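Local coordinates for uncharacterized protein DR_0571 (Deinococcus radiodurans R1, PDB 3C4N) that binds ADP and is probably an FAD-dependent oxidoreductase whose substrate is unknown, at residues G132-D144 and L151-D163. Sequence-based numbering, arbitrary orientation.
Sequences GSGLTPTLDALAD and LLDPARLPVARVD
Pro158 O accepts a backbone bond from Thr138 N at 2.6 Å, with an N-H...O angle of 149°. Pro137 CA meets Pro158 O as well, in a CA-H...O contact of 3.4 Å. The Thr138 hydroxyl lies near Pro158 O and Leu157 O, but its exact place is doubtful. Pro137 occupies the N-cap position of helix 138-141, and its O accepts from Asp140 N and Ala141 N. Thr136 and Ala160 form an antiparallel hydrogen-bonded pair. Thr136 N donates to Ala160 O at 2.8 Å, and Ala160 N donates back to Thr136 O, also at 2.8 Å. Pro137 and Val159 form the adjoining non-hydrogen-bonded pair, and Val159 CA sends a CA-H...O contact to Thr136 O.

Side chains pack on both faces of the strand pair. On one, Leu135 CD1 meets Val159 CG2 at 4.0 Å. Leu135 CD2 lies 3.9 Å from Arg161 NE, approaching the guanidinium obliquely. That NE is buried here and has no polar partner. On the other face, Val162 CG2 lies against Thr136 CB at 3.8 Å. Val162 CG1 is anti to the backbone N (chi1 -175°), which leaves CG2 beside that N, facing Thr136. Beyond the strands, Leu139 CD1 lies 3.5 Å from Pro154 CB, and Leu142 CD2 touches Leu152 CD1.

Strand 136-137 is thus a two-residue edge strand on 159-163, whose other side pairs with 118-127. Helix 146-149 links the segments, in a mixed sheet apart from the Rossmann-type ADP-binding part.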
loop_
_atom_site.group_PDB
_atom_site.type_symbol
_atom_site.label_atom_id
_atom_site.label_comp_id
_atom_site.label_asym_id
_atom_site.label_seq_id
_atom_site.Cartn_x
_atom_site.Cartn_y
_atom_site.Cartn_z
ATOM N N GLY A 132 -50.715 -7.398 -8.864
ATOM C CA GLY A 132 -50.073 -8.134 -7.788
ATOM C C GLY A 132 -49.920 -7.320 -6.514
ATOM O O GLY A 132 -50.860 -6.652 -6.081
ATOM N N SER A 133 -48.732 -7.374 -5.914
ATOM C CA SER A 133 -48.448 -6.642 -4.683
ATOM C C SER A 133 -48.490 -5.131 -4.927
ATOM O O SER A 133 -48.856 -4.683 -6.015
ATOM C CB SER A 133 -47.072 -7.048 -4.141
ATOM O OG SER A 133 -46.823 -6.469 -2.871
ATOM N N GLY A 134 -48.107 -4.354 -3.918
ATOM C CA GLY A 134 -48.121 -2.905 -4.048
ATOM C C GLY A 134 -47.166 -2.372 -5.104
ATOM O O GLY A 134 -46.016 -2.050 -4.806
ATOM N N LEU A 135 -47.647 -2.276 -6.339
ATOM C CA LEU A 135 -46.845 -1.781 -7.452
ATOM C C LEU A 135 -47.082 -0.292 -7.665
ATOM O O LEU A 135 -47.788 0.353 -6.892
ATOM C CB LEU A 135 -47.206 -2.534 -8.731
ATOM C CG LEU A 135 -47.092 -4.055 -8.641
ATOM C CD1 LEU A 135 -47.749 -4.703 -9.856
ATOM C CD2 LEU A 135 -45.624 -4.438 -8.536
ATOM N N THR A 136 -46.501 0.248 -8.729
ATOM C CA THR A 136 -46.650 1.659 -9.028
ATOM C C THR A 136 -46.590 1.870 -10.536
ATOM O O THR A 136 -45.714 1.335 -11.218
ATOM C CB THR A 136 -45.530 2.488 -8.343
ATOM O OG1 THR A 136 -45.534 2.225 -6.934
ATOM C CG2 THR A 136 -45.746 3.981 -8.573
ATOM N N PRO A 137 -47.543 2.644 -11.080
ATOM C CA PRO A 137 -47.578 2.915 -12.519
ATOM C C PRO A 137 -46.331 3.675 -12.945
ATOM O O PRO A 137 -46.055 4.768 -12.446
ATOM C CB PRO A 137 -48.852 3.740 -12.683
ATOM C CG PRO A 137 -48.928 4.485 -11.384
ATOM C CD PRO A 137 -48.608 3.390 -10.385
ATOM N N THR A 138 -45.582 3.078 -13.864
ATOM C CA THR A 138 -44.351 3.661 -14.383
ATOM C C THR A 138 -44.534 5.131 -14.734
ATOM O O THR A 138 -43.634 5.943 -14.533
ATOM C CB THR A 138 -43.891 2.920 -15.645
ATOM O OG1 THR A 138 -44.062 1.509 -15.458
ATOM C CG2 THR A 138 -42.432 3.209 -15.923
ATOM N N LEU A 139 -45.707 5.463 -15.264
ATOM C CA LEU A 139 -46.010 6.836 -15.649
ATOM C C LEU A 139 -45.827 7.812 -14.491
ATOM O O LEU A 139 -45.327 8.924 -14.670
ATOM C CB LEU A 139 -47.442 6.923 -16.188
ATOM C CG LEU A 139 -47.642 6.785 -17.699
ATOM C CD1 LEU A 139 -46.840 5.614 -18.243
ATOM C CD2 LEU A 139 -49.122 6.610 -17.986
ATOM N N ASP A 140 -46.234 7.386 -13.301
ATOM C CA ASP A 140 -46.132 8.213 -12.104
ATOM C C ASP A 140 -44.754 8.109 -11.468
ATOM O O ASP A 140 -44.235 9.089 -10.934
ATOM C CB ASP A 140 -47.207 7.791 -11.100
ATOM C CG ASP A 140 -48.614 8.066 -11.602
ATOM O OD1 ASP A 140 -49.556 7.371 -11.160
ATOM O OD2 ASP A 140 -48.780 8.984 -12.434
ATOM N N ALA A 141 -44.170 6.913 -11.529
ATOM C CA ALA A 141 -42.842 6.651 -10.968
ATOM C C ALA A 141 -41.775 7.516 -11.638
ATOM O O ALA A 141 -40.872 8.034 -10.980
ATOM C CB ALA A 141 -42.495 5.176 -11.131
ATOM N N LEU A 142 -41.888 7.658 -12.953
ATOM C CA LEU A 142 -40.951 8.461 -13.728
ATOM C C LEU A 142 -41.495 9.874 -13.937
ATOM O O LEU A 142 -41.149 10.551 -14.904
ATOM C CB LEU A 142 -40.679 7.779 -15.072
ATOM C CG LEU A 142 -39.516 6.786 -15.139
ATOM C CD1 LEU A 142 -39.209 6.234 -13.763
ATOM C CD2 LEU A 142 -39.852 5.666 -16.115
ATOM N N ALA A 143 -42.349 10.310 -13.017
ATOM C CA ALA A 143 -42.937 11.636 -13.087
ATOM C C ALA A 143 -41.865 12.689 -13.284
ATOM O O ALA A 143 -41.818 13.345 -14.319
ATOM C CB ALA A 143 -43.720 11.932 -11.818
ATOM N N ASP A 144 -40.993 12.853 -12.297
ATOM C CA ASP A 144 -39.955 13.867 -12.421
ATOM C C ASP A 144 -38.653 13.328 -13.001
ATOM O O ASP A 144 -37.591 13.923 -12.825
ATOM C CB ASP A 144 -39.679 14.519 -11.068
ATOM C CG ASP A 144 -39.245 15.968 -11.206
ATOM O OD1 ASP A 144 -38.508 16.462 -10.329
ATOM O OD2 ASP A 144 -39.654 16.618 -12.194
ATOM N N LEU A 151 -36.250 5.875 -22.360
ATOM C CA LEU A 151 -35.509 4.638 -22.561
ATOM C C LEU A 151 -36.443 3.468 -22.818
ATOM O O LEU A 151 -36.080 2.507 -23.494
ATOM C CB LEU A 151 -34.657 4.326 -21.334
ATOM C CG LEU A 151 -33.667 5.392 -20.887
ATOM C CD1 LEU A 151 -33.019 4.930 -19.588
ATOM C CD2 LEU A 151 -32.614 5.630 -21.964
ATOM N N LEU A 152 -37.654 3.559 -22.283
ATOM C CA LEU A 152 -38.607 2.470 -22.412
ATOM C C LEU A 152 -39.915 2.812 -23.086
ATOM O O LEU A 152 -40.144 3.937 -23.527
ATOM C CB LEU A 152 -38.919 1.882 -21.031
ATOM C CG LEU A 152 -38.402 2.629 -19.803
ATOM C CD1 LEU A 152 -39.278 2.361 -18.592
ATOM C CD2 LEU A 152 -36.980 2.197 -19.542
ATOM N N ASP A 153 -40.774 1.805 -23.152
ATOM C CA ASP A 153 -42.090 1.955 -23.736
ATOM C C ASP A 153 -43.094 1.736 -22.600
ATOM O O ASP A 153 -43.319 0.611 -22.164
ATOM C CB ASP A 153 -42.294 0.918 -24.838
ATOM C CG ASP A 153 -43.661 1.013 -25.473
ATOM O OD1 ASP A 153 -44.664 0.806 -24.754
ATOM O OD2 ASP A 153 -43.729 1.300 -26.685
ATOM N N PRO A 154 -43.695 2.822 -22.099
ATOM C CA PRO A 154 -44.679 2.789 -21.012
ATOM C C PRO A 154 -45.755 1.715 -21.153
ATOM O O PRO A 154 -46.224 1.175 -20.152
ATOM C CB PRO A 154 -45.270 4.192 -21.046
ATOM C CG PRO A 154 -44.088 5.029 -21.464
ATOM C CD PRO A 154 -43.471 4.201 -22.567
ATOM N N ALA A 155 -46.144 1.400 -22.386
ATOM C CA ALA A 155 -47.183 0.392 -22.619
ATOM C C ALA A 155 -46.731 -1.040 -22.327
ATOM O O ALA A 155 -47.473 -1.819 -21.731
ATOM C CB ALA A 155 -47.691 0.496 -24.058
ATOM N N ARG A 156 -45.518 -1.385 -22.748
ATOM C CA ARG A 156 -44.989 -2.730 -22.522
ATOM C C ARG A 156 -44.424 -2.894 -21.098
ATOM O O ARG A 156 -44.123 -4.005 -20.665
ATOM C CB ARG A 156 -43.911 -3.044 -23.565
ATOM C CG ARG A 156 -44.287 -2.613 -24.988
ATOM C CD ARG A 156 -43.184 -2.938 -25.984
ATOM N NE ARG A 156 -43.357 -4.257 -26.581
ATOM C CZ ARG A 156 -43.972 -4.473 -27.737
ATOM N NH1 ARG A 156 -44.468 -3.455 -28.429
ATOM N NH2 ARG A 156 -44.112 -5.710 -28.191
ATOM N N LEU A 157 -44.288 -1.780 -20.381
ATOM C CA LEU A 157 -43.784 -1.778 -19.008
ATOM C C LEU A 157 -44.561 -0.717 -18.236
ATOM O O LEU A 157 -43.987 0.255 -17.742
ATOM C CB LEU A 157 -42.288 -1.438 -18.975
ATOM C CG LEU A 157 -41.282 -2.476 -19.487
ATOM C CD1 LEU A 157 -39.891 -1.860 -19.549
ATOM C CD2 LEU A 157 -41.289 -3.695 -18.570
ATOM N N PRO A 158 -45.883 -0.896 -18.118
ATOM C CA PRO A 158 -46.782 0.024 -17.421
ATOM C C PRO A 158 -46.556 0.185 -15.919
ATOM O O PRO A 158 -46.607 1.298 -15.393
ATOM C CB PRO A 158 -48.159 -0.553 -17.737
ATOM C CG PRO A 158 -47.898 -2.014 -17.757
ATOM C CD PRO A 158 -46.607 -2.105 -18.548
ATOM N N VAL A 159 -46.306 -0.926 -15.232
ATOM C CA VAL A 159 -46.110 -0.901 -13.787
ATOM C C VAL A 159 -44.696 -1.276 -13.322
ATOM O O VAL A 159 -43.896 -1.818 -14.086
ATOM C CB VAL A 159 -47.115 -1.844 -13.093
ATOM C CG1 VAL A 159 -48.552 -1.447 -13.465
ATOM C CG2 VAL A 159 -46.832 -3.292 -13.498
ATOM N N ALA A 160 -44.405 -0.991 -12.055
ATOM C CA ALA A 160 -43.102 -1.299 -11.484
ATOM C C ALA A 160 -43.157 -1.463 -9.965
ATOM O O ALA A 160 -44.132 -1.083 -9.313
ATOM C CB ALA A 160 -42.105 -0.199 -11.845
ATOM N N ARG A 161 -42.094 -2.039 -9.414
ATOM C CA ARG A 161 -41.969 -2.235 -7.975
ATOM C C ARG A 161 -40.881 -1.243 -7.554
ATOM O O ARG A 161 -39.697 -1.464 -7.807
ATOM C CB ARG A 161 -41.538 -3.678 -7.683
ATOM C CG ARG A 161 -41.152 -3.977 -6.229
ATOM C CD ARG A 161 -42.248 -4.723 -5.476
ATOM N NE ARG A 161 -42.793 -5.827 -6.262
ATOM C CZ ARG A 161 -42.071 -6.817 -6.781
ATOM N NH1 ARG A 161 -40.758 -6.859 -6.594
ATOM N NH2 ARG A 161 -42.661 -7.753 -7.515
ATOM N N VAL A 162 -41.291 -0.140 -6.939
ATOM C CA VAL A 162 -40.353 0.891 -6.505
ATOM C C VAL A 162 -39.700 0.617 -5.152
ATOM O O VAL A 162 -40.345 0.108 -4.238
ATOM C CB VAL A 162 -41.046 2.264 -6.380
ATOM C CG1 VAL A 162 -40.016 3.330 -6.035
ATOM C CG2 VAL A 162 -41.780 2.610 -7.666
ATOM N N ASP A 163 -38.423 0.962 -5.029
ATOM C CA ASP A 163 -37.707 0.804 -3.762
ATOM C C ASP A 163 -37.126 2.170 -3.433
ATOM O O ASP A 163 -36.078 2.551 -3.951
ATOM C CB ASP A 163 -36.586 -0.238 -3.868
ATOM C CG ASP A 163 -35.618 -0.179 -2.691
ATOM O OD1 ASP A 163 -35.871 0.586 -1.733
ATOM O OD2 ASP A 163 -34.593 -0.895 -2.725
#